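Local coordinates for protein lipase aflb (Neosartorya fumigata, PDB 6IDY) that probably hydrolyses ester bonds of lipids, as a fungal lipase with an alpha/beta-hydrolase-type core, at residues 292-297 with 432-436; 201-206 with 282-287. All blocks are in the same frame, centred on the assembly; numbering follows the deposited sequence.

Contact 1 (292-297 with 432-436)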
ATOM      1  N   THR A 292     -19.496   0.778   4.039  1.00 21.10           N
ATOM      2  CA  THR A 292     -19.501  -0.558   4.625  1.00 20.72           C
ATOM      3  C   THR A 292     -19.548  -0.538   6.137  1.00 23.76           C
ATOM      4  O   THR A 292     -19.215   0.474   6.760  1.00 21.51           O
ATOM      5  CB  THR A 292     -18.318  -1.380   4.128  1.00 21.50           C
ATOM      6  OG1 THR A 292     -17.102  -0.740   4.529  1.00 19.45           O
ATOM      7  CG2 THR A 292     -18.369  -1.609   2.621  1.00 15.20           C
ATOM      8  N   GLU A 293     -19.957  -1.673   6.728  1.00 21.97           N
ATOM      9  CA  GLU A 293     -19.965  -1.865   8.170  1.00 22.36           C
ATOM     10  C   GLU A 293     -18.528  -1.822   8.675  1.00 24.56           C
ATOM     11  O   GLU A 293     -18.294  -1.277   9.744  1.00 23.71           O
ATOM     12  CB  GLU A 293     -20.641  -3.190   8.553  1.00 24.48           C
ATOM     13  CG  GLU A 293     -22.150  -3.062   8.694  1.00 38.42           C
ATOM     14  CD  GLU A 293     -22.616  -2.126   9.796  1.00 65.07           C
ATOM     15  OE1 GLU A 293     -22.208  -2.323  10.965  1.00 63.98           O
ATOM     16  OE2 GLU A 293     -23.387  -1.190   9.488  1.00 60.35           O
ATOM     17  N   PHE A 294     -17.560  -2.331   7.874  1.00 20.15           N
ATOM     18  CA  PHE A 294     -16.141  -2.296   8.227  1.00 18.44           C
ATOM     19  C   PHE A 294     -15.656  -0.860   8.476  1.00 22.18           C
ATOM     20  O   PHE A 294     -15.102  -0.583   9.534  1.00 21.92           O
ATOM     21  CB  PHE A 294     -15.258  -2.988   7.164  1.00 19.14           C
ATOM     22  CG  PHE A 294     -13.793  -2.801   7.488  1.00 19.57           C
ATOM     23  CD1 PHE A 294     -13.188  -3.549   8.495  1.00 21.47           C
ATOM     24  CD2 PHE A 294     -13.058  -1.780   6.893  1.00 20.41           C
ATOM     25  CE1 PHE A 294     -11.864  -3.314   8.858  1.00 22.08           C
ATOM     26  CE2 PHE A 294     -11.738  -1.533   7.271  1.00 22.38           C
ATOM     27  CZ  PHE A 294     -11.160  -2.284   8.269  1.00 21.03           C
ATOM     28  N   ILE A 295     -15.830   0.025   7.478  1.00 19.30           N
ATOM     29  CA  ILE A 295     -15.421   1.431   7.517  1.00 18.07           C
ATOM     30  C   ILE A 295     -16.118   2.174   8.661  1.00 22.18           C
ATOM     31  O   ILE A 295     -15.446   2.858   9.429  1.00 22.22           O
ATOM     32  CB  ILE A 295     -15.612   2.103   6.118  1.00 20.26           C
ATOM     33  CG1 ILE A 295     -14.639   1.505   5.056  1.00 20.01           C
ATOM     34  CG2 ILE A 295     -15.516   3.640   6.174  1.00 19.64           C
ATOM     35  CD1 ILE A 295     -13.131   1.639   5.326  1.00 17.51           C
ATOM     36  N   ARG A 296     -17.445   2.008   8.786  1.00 19.71           N
ATOM     37  CA  ARG A 296     -18.259   2.617   9.843  1.00 20.53           C
ATOM     38  C   ARG A 296     -17.772   2.173  11.235  1.00 24.22           C
ATOM     39  O   ARG A 296     -17.694   3.004  12.144  1.00 22.64           O
ATOM     40  CB  ARG A 296     -19.733   2.250   9.638  1.00 22.29           C
ATOM     41  CG  ARG A 296     -20.722   2.929  10.587  1.00 37.82           C
ATOM     42  CD  ARG A 296     -22.086   3.176   9.945  1.00 55.44           C
ATOM     43  NE  ARG A 296     -22.635   1.986   9.283  1.00 71.64           N
ATOM     44  CZ  ARG A 296     -22.658   1.799   7.965  1.00 85.21           C
ATOM     45  NH1 ARG A 296     -22.162   2.720   7.147  1.00 73.40           N
ATOM     46  NH2 ARG A 296     -23.168   0.687   7.456  1.00 70.41           N
ATOM     47  N   THR A 297     -17.436   0.869  11.389  1.00 21.88           N
ATOM     48  CA  THR A 297     -16.929   0.321  12.658  1.00 21.73           C
ATOM     49  C   THR A 297     -15.574   0.940  12.976  1.00 24.30           C
ATOM     50  O   THR A 297     -15.355   1.353  14.106  1.00 23.84           O
ATOM     51  CB  THR A 297     -16.858  -1.217  12.618  1.00 26.26           C
ATOM     52  OG1 THR A 297     -18.167  -1.727  12.366  1.00 23.60           O
ATOM     53  CG2 THR A 297     -16.324  -1.818  13.920  1.00 22.63           C
ATOM     54  N   GLU A 432     -19.284  -8.086   2.266  1.00 21.54           N
ATOM     55  CA  GLU A 432     -18.268  -7.987   3.314  1.00 20.36           C
ATOM     56  C   GLU A 432     -18.496  -9.009   4.454  1.00 25.37           C
ATOM     57  O   GLU A 432     -19.651  -9.367   4.719  1.00 25.75           O
ATOM     58  CB  GLU A 432     -18.209  -6.549   3.860  1.00 20.60           C
ATOM     59  CG  GLU A 432     -19.440  -6.120   4.649  1.00 24.66           C
ATOM     60  CD  GLU A 432     -19.344  -4.751   5.286  1.00 34.55           C
ATOM     61  OE1 GLU A 432     -18.309  -4.464   5.931  1.00 23.52           O
ATOM     62  OE2 GLU A 432     -20.306  -3.965   5.140  1.00 24.93           O
ATOM     63  N   PRO A 433     -17.437  -9.464   5.171  1.00 21.36           N
ATOM     64  CA  PRO A 433     -17.672 -10.410   6.276  1.00 21.43           C
ATOM     65  C   PRO A 433     -18.267  -9.749   7.531  1.00 25.90           C
ATOM     66  O   PRO A 433     -18.405  -8.520   7.595  1.00 24.94           O
ATOM     67  CB  PRO A 433     -16.276 -10.988   6.548  1.00 22.61           C
ATOM     68  CG  PRO A 433     -15.340  -9.940   6.119  1.00 25.78           C
ATOM     69  CD  PRO A 433     -15.995  -9.175   5.002  1.00 21.63           C
ATOM     70  N   ALA A 434     -18.622 -10.571   8.533  1.00 23.19           N
ATOM     71  CA  ALA A 434     -19.154 -10.090   9.807  1.00 23.21           C
ATOM     72  C   ALA A 434     -18.065  -9.317  10.578  1.00 26.75           C
ATOM     73  O   ALA A 434     -16.865  -9.579  10.415  1.00 25.87           O
ATOM     74  CB  ALA A 434     -19.645 -11.270  10.642  1.00 24.30           C
ATOM     75  N   ILE A 435     -18.489  -8.365  11.403  1.00 24.23           N
ATOM     76  CA  ILE A 435     -17.588  -7.576  12.245  1.00 23.46           C
ATOM     77  C   ILE A 435     -17.111  -8.440  13.417  1.00 27.76           C
ATOM     78  O   ILE A 435     -17.921  -9.116  14.052  1.00 27.68           O
ATOM     79  CB  ILE A 435     -18.270  -6.246  12.705  1.00 26.01           C
ATOM     80  CG1 ILE A 435     -18.664  -5.343  11.499  1.00 25.28           C
ATOM     81  CG2 ILE A 435     -17.430  -5.477  13.750  1.00 25.82           C
ATOM     82  CD1 ILE A 435     -17.529  -4.930  10.544  1.00 29.58           C
ATOM     83  N   ALA A 436     -15.794  -8.417  13.686  1.00 25.17           N
ATOM     84  CA  ALA A 436     -15.161  -9.142  14.788  1.00 25.63           C
ATOM     85  C   ALA A 436     -15.805  -8.729  16.115  1.00 30.46           C
ATOM     86  O   ALA A 436     -16.148  -7.556  16.294  1.00 29.13           O
ATOM     87  CB  ALA A 436     -13.676  -8.834  14.812  1.00 26.15           C
TER

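Contact 2 (201-206 with 282-287)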
ATOM      1  N   SER A 201      -3.267  -9.321   1.166  1.00 20.93           N
ATOM      2  CA  SER A 201      -4.250  -8.369   1.716  1.00 20.16           C
ATOM      3  C   SER A 201      -5.667  -8.471   1.102  1.00 23.23           C
ATOM      4  O   SER A 201      -6.435  -7.515   1.198  1.00 22.63           O
ATOM      5  CB  SER A 201      -3.725  -6.933   1.614  1.00 22.47           C
ATOM      6  OG  SER A 201      -2.414  -6.816   2.141  1.00 27.15           O
ATOM      7  N   LEU A 202      -6.012  -9.612   0.482  1.00 19.43           N
ATOM      8  CA  LEU A 202      -7.339  -9.800  -0.128  1.00 19.17           C
ATOM      9  C   LEU A 202      -8.349 -10.425   0.830  1.00 23.11           C
ATOM     10  O   LEU A 202      -9.549 -10.292   0.606  1.00 22.56           O
ATOM     11  CB  LEU A 202      -7.281 -10.558  -1.456  1.00 19.33           C
ATOM     12  CG  LEU A 202      -6.658  -9.793  -2.630  1.00 23.32           C
ATOM     13  CD1 LEU A 202      -6.395 -10.715  -3.778  1.00 23.16           C
ATOM     14  CD2 LEU A 202      -7.540  -8.616  -3.074  1.00 23.80           C
ATOM     15  N   ASN A 203      -7.875 -11.035   1.932  1.00 19.81           N
ATOM     16  CA  ASN A 203      -8.760 -11.558   2.972  1.00 20.22           C
ATOM     17  C   ASN A 203      -9.259 -10.380   3.818  1.00 21.93           C
ATOM     18  O   ASN A 203      -8.839  -9.234   3.617  1.00 19.95           O
ATOM     19  CB  ASN A 203      -8.021 -12.540   3.906  1.00 26.93           C
ATOM     20  CG  ASN A 203      -7.651 -13.885   3.347  1.00 67.89           C
ATOM     21  OD1 ASN A 203      -8.058 -14.294   2.257  1.00 65.40           O
ATOM     22  ND2 ASN A 203      -6.870 -14.617   4.117  1.00 66.29           N
ATOM     23  N   ASP A 204     -10.143 -10.684   4.769  1.00 18.47           N
ATOM     24  CA  ASP A 204     -10.741  -9.781   5.740  1.00 18.71           C
ATOM     25  C   ASP A 204      -9.691  -8.795   6.309  1.00 23.58           C
ATOM     26  O   ASP A 204      -8.672  -9.222   6.857  1.00 22.84           O
ATOM     27  CB  ASP A 204     -11.360 -10.642   6.858  1.00 20.68           C
ATOM     28  CG  ASP A 204     -12.155  -9.927   7.929  1.00 24.31           C
ATOM     29  OD1 ASP A 204     -12.159  -8.675   7.938  1.00 22.28           O
ATOM     30  OD2 ASP A 204     -12.771 -10.618   8.758  1.00 30.17           O
ATOM     31  N   VAL A 205      -9.935  -7.477   6.133  1.00 20.70           N
ATOM     32  CA  VAL A 205      -9.066  -6.387   6.618  1.00 19.76           C
ATOM     33  C   VAL A 205      -8.828  -6.516   8.140  1.00 22.98           C
ATOM     34  O   VAL A 205      -7.725  -6.231   8.604  1.00 22.74           O
ATOM     35  CB  VAL A 205      -9.589  -4.971   6.215  1.00 23.09           C
ATOM     36  CG1 VAL A 205      -8.670  -3.862   6.735  1.00 22.19           C
ATOM     37  CG2 VAL A 205      -9.742  -4.846   4.701  1.00 23.03           C
ATOM     38  N   GLN A 206      -9.838  -7.006   8.891  1.00 19.91           N
ATOM     39  CA  GLN A 206      -9.756  -7.242  10.342  1.00 20.36           C
ATOM     40  C   GLN A 206      -8.665  -8.270  10.678  1.00 24.21           C
ATOM     41  O   GLN A 206      -7.992  -8.127  11.695  1.00 24.42           O
ATOM     42  CB  GLN A 206     -11.116  -7.683  10.915  1.00 21.76           C
ATOM     43  CG  GLN A 206     -12.241  -6.679  10.651  1.00 22.58           C
ATOM     44  CD  GLN A 206     -13.605  -7.206  11.010  1.00 30.06           C
ATOM     45  OE1 GLN A 206     -14.233  -6.750  11.967  1.00 25.41           O
ATOM     46  NE2 GLN A 206     -14.104  -8.166  10.241  1.00 17.56           N
ATOM     47  N   THR A 282     -13.512 -10.024  -3.283  1.00 20.21           N
ATOM     48  CA  THR A 282     -12.821 -10.591  -2.128  1.00 19.31           C
ATOM     49  C   THR A 282     -13.304  -9.850  -0.880  1.00 24.07           C
ATOM     50  O   THR A 282     -13.860  -8.752  -1.031  1.00 23.40           O
ATOM     51  CB  THR A 282     -11.274 -10.576  -2.304  1.00 21.44           C
ATOM     52  OG1 THR A 282     -10.728  -9.375  -1.766  1.00 19.13           O
ATOM     53  CG2 THR A 282     -10.813 -10.788  -3.748  1.00 21.39           C
ATOM     54  N   PRO A 283     -13.100 -10.397   0.354  1.00 20.61           N
ATOM     55  CA  PRO A 283     -13.536  -9.669   1.558  1.00 19.57           C
ATOM     56  C   PRO A 283     -12.998  -8.244   1.655  1.00 22.35           C
ATOM     57  O   PRO A 283     -13.788  -7.341   1.904  1.00 21.14           O
ATOM     58  CB  PRO A 283     -13.012 -10.540   2.708  1.00 20.96           C
ATOM     59  CG  PRO A 283     -12.942 -11.903   2.143  1.00 26.05           C
ATOM     60  CD  PRO A 283     -12.501 -11.702   0.715  1.00 21.99           C
ATOM     61  N   SER A 284     -11.676  -8.032   1.429  1.00 18.81           N
ATOM     62  CA  SER A 284     -11.067  -6.702   1.530  1.00 18.02           C
ATOM     63  C   SER A 284     -11.559  -5.731   0.464  1.00 23.16           C
ATOM     64  O   SER A 284     -11.621  -4.537   0.746  1.00 23.06           O
ATOM     65  CB  SER A 284      -9.546  -6.776   1.550  1.00 20.31           C
ATOM     66  OG  SER A 284      -9.000  -6.962   0.257  1.00 26.10           O
ATOM     67  N   LEU A 285     -11.925  -6.229  -0.741  1.00 19.53           N
ATOM     68  CA  LEU A 285     -12.464  -5.359  -1.793  1.00 19.15           C
ATOM     69  C   LEU A 285     -13.821  -4.819  -1.349  1.00 23.62           C
ATOM     70  O   LEU A 285     -14.023  -3.605  -1.371  1.00 21.72           O
ATOM     71  CB  LEU A 285     -12.572  -6.062  -3.167  1.00 18.96           C
ATOM     72  CG  LEU A 285     -11.274  -6.613  -3.805  1.00 23.20           C
ATOM     73  CD1 LEU A 285     -11.491  -6.972  -5.266  1.00 22.72           C
ATOM     74  CD2 LEU A 285     -10.109  -5.621  -3.697  1.00 25.24           C
ATOM     75  N   TRP A 286     -14.719  -5.715  -0.876  1.00 20.93           N
ATOM     76  CA  TRP A 286     -16.035  -5.324  -0.394  1.00 20.89           C
ATOM     77  C   TRP A 286     -15.979  -4.413   0.825  1.00 24.67           C
ATOM     78  O   TRP A 286     -16.735  -3.442   0.875  1.00 25.32           O
ATOM     79  CB  TRP A 286     -16.943  -6.540  -0.152  1.00 20.34           C
ATOM     80  CG  TRP A 286     -17.594  -7.044  -1.408  1.00 21.89           C
ATOM     81  CD1 TRP A 286     -17.484  -8.292  -1.943  1.00 25.06           C
ATOM     82  CD2 TRP A 286     -18.408  -6.285  -2.321  1.00 22.31           C
ATOM     83  NE1 TRP A 286     -18.200  -8.368  -3.117  1.00 25.55           N
ATOM     84  CE2 TRP A 286     -18.784  -7.154  -3.367  1.00 26.69           C
ATOM     85  CE3 TRP A 286     -18.874  -4.956  -2.343  1.00 23.64           C
ATOM     86  CZ2 TRP A 286     -19.590  -6.740  -4.430  1.00 26.53           C
ATOM     87  CZ3 TRP A 286     -19.693  -4.553  -3.385  1.00 25.62           C
ATOM     88  CH2 TRP A 286     -20.046  -5.439  -4.411  1.00 26.76           C
ATOM     89  N   GLN A 287     -15.052  -4.676   1.768  1.00 19.76           N
ATOM     90  CA  GLN A 287     -14.885  -3.859   2.987  1.00 19.58           C
ATOM     91  C   GLN A 287     -14.402  -2.441   2.707  1.00 22.06           C
ATOM     92  O   GLN A 287     -14.626  -1.553   3.525  1.00 21.34           O
ATOM     93  CB  GLN A 287     -13.914  -4.530   3.968  1.00 20.31           C
ATOM     94  CG  GLN A 287     -14.516  -5.748   4.646  1.00 21.68           C
ATOM     95  CD  GLN A 287     -13.480  -6.529   5.407  1.00 26.59           C
ATOM     96  OE1 GLN A 287     -12.409  -6.875   4.893  1.00 20.41           O
ATOM     97  NE2 GLN A 287     -13.796  -6.842   6.649  1.00 17.93           N
TER

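Contact 1 (292-297 with 432-436)
Glu432 reaches from the C-terminal tail to Glu293 and Phe294 at the start of helix 293-299, in a chain whose strand order and lipase identity fit an alpha/beta-hydrolase fold. Its OE2 accepts from Glu293 N at 2.8 Å (N-H...O angle 162°), and its OE1 takes Phe294 N at 3.0 Å. Each oxygen uses its syn lone pair, so the carboxylate grips two consecutive amides of the first helical turn, which hold it against rotation. Glu432 CG stands between its backbone N and carbonyl carbon (chi1 68°); beyond CG the chain runs out extended to the helix. The negative group lies at the positive end of the helix dipole, which would probably favour its ionised form. The carboxylate of Glu293 leads away from this tail and forms a salt bridge, Arg296 NH2 to Glu293 OE2. The side chain of Thr292, the N-cap residue, crosses that of Glu432 at a slant, with Thr292 CB 3.4 Å from Glu432 OE2. The Thr292 hydroxyl faces other partners: OG1 is hydrogen-bonded to Gln287 O and also accepts weakly from Ile295 N.

Pro433 packs on Pro283 and Gln287 of the neighbouring helix 283-287. Two residues on, Ile435 points back at the helix and lays CD1 over the backbone, 3.7 Å from Phe294 N. Ile435 and Thr297 run past each other in opposite directions. Thr297 OG1 donates to Glu293 O at 2.7 Å, from the opposite face of that carbonyl to Thr297 N; the methyl Thr297 CG2 meets Ile435 CG2 at 3.8 Å.

Contact 2 (201-206 with 282-287)
Two helix starts meet here: the loop 201-204 leading into helix 205-223 lies against the N-terminal turn of helix 283-287, and Asp204 and Thr282 hold the respective N-cap positions. Leu202 O accepts from two donors, Thr282 OG1 at 2.8 Å in the carbonyl plane and Ser284 N at 3.2 Å from well above that plane. One residue earlier, Ser201 O takes Ser284 OG at 2.8 Å on a lone pair; Gln234 NE2 also donates to this carbonyl. Leu202 CD2 lies 4.0 Å from Leu285 CD2, and Pro283 CB packs 3.5 Å from Asp204 N.

Gln287, extended beyond CG, uses both ends of its amide. OE1 accepts from Val205 N at 2.8 Å, nearly straight at 173°, while NE2 gives a hydrogen to Asp204 OD1 at 2.8 Å. With Gln206 N and Gln206 NE2, three donors converge on OD1; Gln206 NE2 also reaches OD2, and together they hold the carboxylate, its plane turned 58° from the Gln287 amide. Gln206 OE1 accepts from Ala436 N, and NE2 donates to Ala434 O. A side chain that accepts from the amide two residues on, as Asp204 does from Gln206 N, is the classic Asp N-cap of an alpha-helix.

In the fold
The chain first lays down 201-206, after strand 190-195, then runs through helix 205-223 and strands 227-232 and 253-259 before the disulfide Cys273-Cys281 leads it into 282-287, where contact 2 closes. Only a few residues later 292-297 opens contact 1, whose longer loop takes in strands 310-314 and 341-345, the disulfide Cys350-Cys395 and the later helices before 432-436 closes it. The two loops follow in series and do not cross. They touch in space through Thr292 with Gln287 and Gln206 with Ala436, and Phe294 packs on Val205. Together they tie the C-terminal tail to the starts of helices 205-223 and 293-299 and to the short helix 283-287.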